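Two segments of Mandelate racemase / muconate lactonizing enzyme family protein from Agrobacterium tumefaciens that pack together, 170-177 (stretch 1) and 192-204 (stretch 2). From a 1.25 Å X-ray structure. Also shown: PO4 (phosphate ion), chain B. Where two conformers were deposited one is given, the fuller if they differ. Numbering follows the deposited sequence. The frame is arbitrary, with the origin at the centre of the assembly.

Stretch 1 (170-177) AMKIWPFD
Stretch 2, residues 192-204: DLKSALEPFEKIR

The contact is an almost wholly apolar packing of a short strand and the turn that follows it against one side of a kinked helix, with no hydrogen bond crossing between them and 428 Å² buried in total. Strand 170-173 runs nearly antiparallel to helix 192-204 (166° between N-to-C directions), the axes approaching to 11.1 Å. The register narrows along the chain: Met-171 CA lies 10.2 Å from Ile-203 CA, but Pro-175 CA only 5.4 Å from Ala-196 CA.

Extended geometry (phi/psi near -145/147 at Met-171 and -132/159 at Ile-173) alternates the side chains, so Met-171 and Ile-173 point toward the helix while Lys-172 does not contact it; Lys-172 NZ instead donates a hydrogen bond to phosphate O1 at 2.7 Å. Long side chains suit the wide end. Met-171 (p, t, m) brings CE to 3.8 Å from Ile-203 CD1, Ile-203 being m, t. Ile-173 (p, t) places CD1 over one face of the Phe-200 ring, 4.0 Å from the centroid and 21° off the normal, a CH-pi contact; the same CD1 lies 4.1 Å from Pro-199 CB.

A type I turn from Trp-174 to Asp-177 (Pro-175 -79/-2, Phe-176 -97/-5) then brings the backbone close. The small Ala-196 fits here, its CB 3.6 Å from Pro-175 O and 3.5 Å from Phe-176 CE1. Pro-175 CG meets Phe-200 CE2 at 3.6 Å, and Pro-175 CB meets Pro-199 CG at 4.0 Å.

Phe-176 (chi1 -62°, chi2 -86°) starts sideways, yet its ring reaches the helix, and Phe-176 has the largest area covered by the other stretch, 85 Å². Leu-193 CD1, 3.7 Å from Phe-176 CE1, and Leu-197 CD2, 4.0 Å from Phe-176 CZ, sit at the edge of the Phe-176 ring. Phe-200, also m with chi2 -88°, places CE2 3.8 Å from Phe-176 CE2.

The helix is kinked where Pro-199 N and Phe-200 N have no bond to the turn before: Pro-199 N has no proton to donate, and Phe-200 N makes only a weak bond, to Leu-197 O at 3.0 Å.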

# COMPACT_ATOMS: atom_id res chain seq x y z
N ALA A 170 25.20 -15.64 -26.18
CA ALA A 170 24.57 -14.39 -25.77
C ALA A 170 25.40 -13.22 -26.27
O ALA A 170 26.64 -13.29 -26.30
CB ALA A 170 24.45 -14.34 -24.26
N MET A 171 24.72 -12.16 -26.67
CA MET A 171 25.38 -10.95 -27.15
C MET A 171 24.58 -9.74 -26.71
O MET A 171 23.34 -9.79 -26.62
CB MET A 171 25.51 -10.98 -28.67
CG MET A 171 24.17 -10.96 -29.40
SD MET A 171 24.31 -11.29 -31.17
CE MET A 171 25.08 -9.78 -31.74
N LYS A 172 25.28 -8.65 -26.45
CA LYS A 172 24.64 -7.42 -25.99
C LYS A 172 24.90 -6.31 -26.99
O LYS A 172 26.03 -6.11 -27.44
CB LYS A 172 25.16 -7.03 -24.60
CG LYS A 172 24.43 -5.82 -24.00
CD LYS A 172 24.61 -5.74 -22.48
CE LYS A 172 25.94 -5.13 -22.10
NZ LYS A 172 26.11 -5.11 -20.61
N ILE A 173 23.83 -5.59 -27.35
CA ILE A 173 23.92 -4.51 -28.33
C ILE A 173 23.21 -3.26 -27.80
O ILE A 173 22.38 -3.34 -26.89
CB ILE A 173 23.32 -4.93 -29.69
CG1 ILE A 173 21.84 -5.31 -29.56
CG2 ILE A 173 24.11 -6.09 -30.29
CD1 ILE A 173 21.15 -5.57 -30.90
N TRP A 174 23.57 -2.10 -28.35
CA TRP A 174 22.96 -0.83 -27.93
C TRP A 174 22.59 0.04 -29.13
O TRP A 174 23.15 1.13 -29.31
CB TRP A 174 23.86 -0.07 -26.94
CG TRP A 174 25.33 0.00 -27.28
CD1 TRP A 174 25.96 0.99 -27.97
CD2 TRP A 174 26.34 -0.92 -26.88
NE1 TRP A 174 27.31 0.72 -28.05
CE2 TRP A 174 27.57 -0.45 -27.39
CE3 TRP A 174 26.33 -2.12 -26.16
CZ2 TRP A 174 28.77 -1.13 -27.20
CZ3 TRP A 174 27.52 -2.79 -25.96
CH2 TRP A 174 28.72 -2.29 -26.48
N PRO A 175 21.63 -0.42 -29.95
CA PRO A 175 21.32 0.28 -31.19
C PRO A 175 20.43 1.51 -31.01
O PRO A 175 20.16 2.18 -32.00
CB PRO A 175 20.59 -0.79 -32.02
CG PRO A 175 19.92 -1.63 -31.00
CD PRO A 175 20.84 -1.66 -29.80
N PHE A 176 20.00 1.82 -29.78
CA PHE A 176 19.14 2.98 -29.55
C PHE A 176 19.92 4.22 -29.10
O PHE A 176 19.33 5.30 -28.96
CB PHE A 176 18.06 2.64 -28.51
CG PHE A 176 17.13 1.54 -28.94
CD1 PHE A 176 16.01 1.83 -29.70
CD2 PHE A 176 17.39 0.22 -28.61
CE1 PHE A 176 15.15 0.81 -30.12
CE2 PHE A 176 16.55 -0.80 -29.03
CZ PHE A 176 15.43 -0.50 -29.78
N ASP A 177 21.22 4.08 -28.88
CA ASP A 177 22.00 5.18 -28.31
C ASP A 177 22.06 6.39 -29.25
O ASP A 177 22.00 7.53 -28.80
CB ASP A 177 23.42 4.74 -27.96
CG ASP A 177 23.49 3.86 -26.72
OD1 ASP A 177 22.47 3.28 -26.30
OD2 ASP A 177 24.61 3.73 -26.18
N ASP A 192 12.74 6.28 -36.55
CA ASP A 192 14.02 6.00 -35.89
C ASP A 192 13.95 4.75 -35.02
O ASP A 192 14.93 4.00 -34.90
CB ASP A 192 14.48 7.19 -35.06
CG ASP A 192 15.01 8.33 -35.92
OD1 ASP A 192 15.24 8.12 -37.13
OD2 ASP A 192 15.21 9.43 -35.37
N LEU A 193 12.79 4.51 -34.41
CA LEU A 193 12.57 3.29 -33.65
C LEU A 193 12.64 2.08 -34.59
O LEU A 193 13.34 1.10 -34.30
CB LEU A 193 11.23 3.37 -32.91
CG LEU A 193 10.70 2.13 -32.19
CD1 LEU A 193 11.76 1.51 -31.31
CD2 LEU A 193 9.48 2.51 -31.34
N LYS A 194 11.95 2.15 -35.72
CA LYS A 194 11.99 1.06 -36.70
C LYS A 194 13.42 0.77 -37.18
O LYS A 194 13.81 -0.39 -37.31
CB LYS A 194 11.08 1.39 -37.88
CG LYS A 194 10.97 0.29 -38.92
CD LYS A 194 9.76 0.51 -39.83
CE LYS A 194 9.85 1.84 -40.56
NZ LYS A 194 10.38 1.67 -41.95
N SER A 195 14.20 1.81 -37.42
CA SER A 195 15.59 1.63 -37.84
C SER A 195 16.41 0.93 -36.76
O SER A 195 17.23 0.06 -37.07
CB SER A 195 16.22 2.97 -38.19
OG SER A 195 15.56 3.54 -39.30
N ALA A 196 16.20 1.31 -35.50
CA ALA A 196 16.95 0.71 -34.40
C ALA A 196 16.55 -0.75 -34.13
O ALA A 196 17.31 -1.49 -33.50
CB ALA A 196 16.79 1.55 -33.15
N LEU A 197 15.38 -1.16 -34.61
CA LEU A 197 14.94 -2.55 -34.46
C LEU A 197 15.57 -3.48 -35.49
O LEU A 197 15.58 -4.70 -35.31
CB LEU A 197 13.42 -2.65 -34.53
CG LEU A 197 12.64 -1.99 -33.39
CD1 LEU A 197 11.14 -2.05 -33.67
CD2 LEU A 197 12.96 -2.64 -32.06
N GLU A 198 16.10 -2.92 -36.57
CA GLU A 198 16.65 -3.74 -37.64
C GLU A 198 17.76 -4.74 -37.24
O GLU A 198 17.76 -5.86 -37.74
CB GLU A 198 17.06 -2.87 -38.83
CG GLU A 198 15.85 -2.21 -39.50
CD GLU A 198 16.18 -1.58 -40.84
OE1 GLU A 198 17.25 -0.94 -40.95
OE2 GLU A 198 15.37 -1.72 -41.77
N PRO A 199 18.68 -4.35 -36.33
CA PRO A 199 19.65 -5.37 -35.91
C PRO A 199 19.01 -6.60 -35.28
O PRO A 199 19.52 -7.71 -35.44
CB PRO A 199 20.50 -4.63 -34.88
CG PRO A 199 20.40 -3.20 -35.26
CD PRO A 199 19.02 -3.02 -35.81
N PHE A 200 17.92 -6.41 -34.54
CA PHE A 200 17.23 -7.54 -33.93
C PHE A 200 16.65 -8.46 -35.01
O PHE A 200 16.75 -9.68 -34.92
CB PHE A 200 16.13 -7.05 -32.99
CG PHE A 200 16.66 -6.22 -31.85
CD1 PHE A 200 17.06 -6.82 -30.66
CD2 PHE A 200 16.77 -4.84 -31.97
CE1 PHE A 200 17.56 -6.05 -29.62
CE2 PHE A 200 17.26 -4.07 -30.93
CZ PHE A 200 17.66 -4.68 -29.76
N GLU A 201 16.04 -7.86 -36.03
CA GLU A 201 15.50 -8.61 -37.16
C GLU A 201 16.59 -9.41 -37.83
O GLU A 201 16.42 -10.59 -38.13
CB GLU A 201 14.88 -7.65 -38.17
CG GLU A 201 13.64 -6.94 -37.68
CD GLU A 201 13.39 -5.63 -38.39
OE1 GLU A 201 13.73 -5.52 -39.59
OE2 GLU A 201 12.87 -4.70 -37.74
N LYS A 202 17.73 -8.76 -38.07
CA LYS A 202 18.84 -9.40 -38.77
C LYS A 202 19.43 -10.56 -37.96
O LYS A 202 19.73 -11.62 -38.51
CB LYS A 202 19.91 -8.37 -39.15
CG LYS A 202 19.41 -7.26 -40.08
CD LYS A 202 20.55 -6.41 -40.64
CE LYS A 202 20.14 -4.94 -40.78
NZ LYS A 202 18.92 -4.77 -41.61
N ILE A 203 19.58 -10.37 -36.65
CA ILE A 203 20.09 -11.45 -35.81
C ILE A 203 19.14 -12.64 -35.80
O ILE A 203 19.57 -13.78 -35.97
CB ILE A 203 20.33 -10.97 -34.36
CG1 ILE A 203 21.47 -9.96 -34.32
CG2 ILE A 203 20.65 -12.16 -33.45
CD1 ILE A 203 21.54 -9.15 -33.03
N ARG A 204 17.85 -12.38 -35.61
CA ARG A 204 16.86 -13.44 -35.57
C ARG A 204 16.75 -14.18 -36.91
O ARG A 204 16.59 -15.41 -36.94
CB ARG A 204 15.49 -12.90 -35.14
CG ARG A 204 15.41 -12.52 -33.67
CD ARG A 204 15.52 -13.73 -32.74
NE ARG A 204 15.53 -13.31 -31.35
CZ ARG A 204 16.41 -13.70 -30.44
NH1 ARG A 204 17.37 -14.56 -30.76
NH2 ARG A 204 16.33 -13.24 -29.20
P PO4 B . 28.58 -2.52 -21.22
O1 PO4 B . 27.62 -2.88 -20.10
O2 PO4 B . 29.64 -1.58 -20.71
O3 PO4 B . 29.27 -3.71 -21.80
O4 PO4 B . 27.81 -1.82 -22.33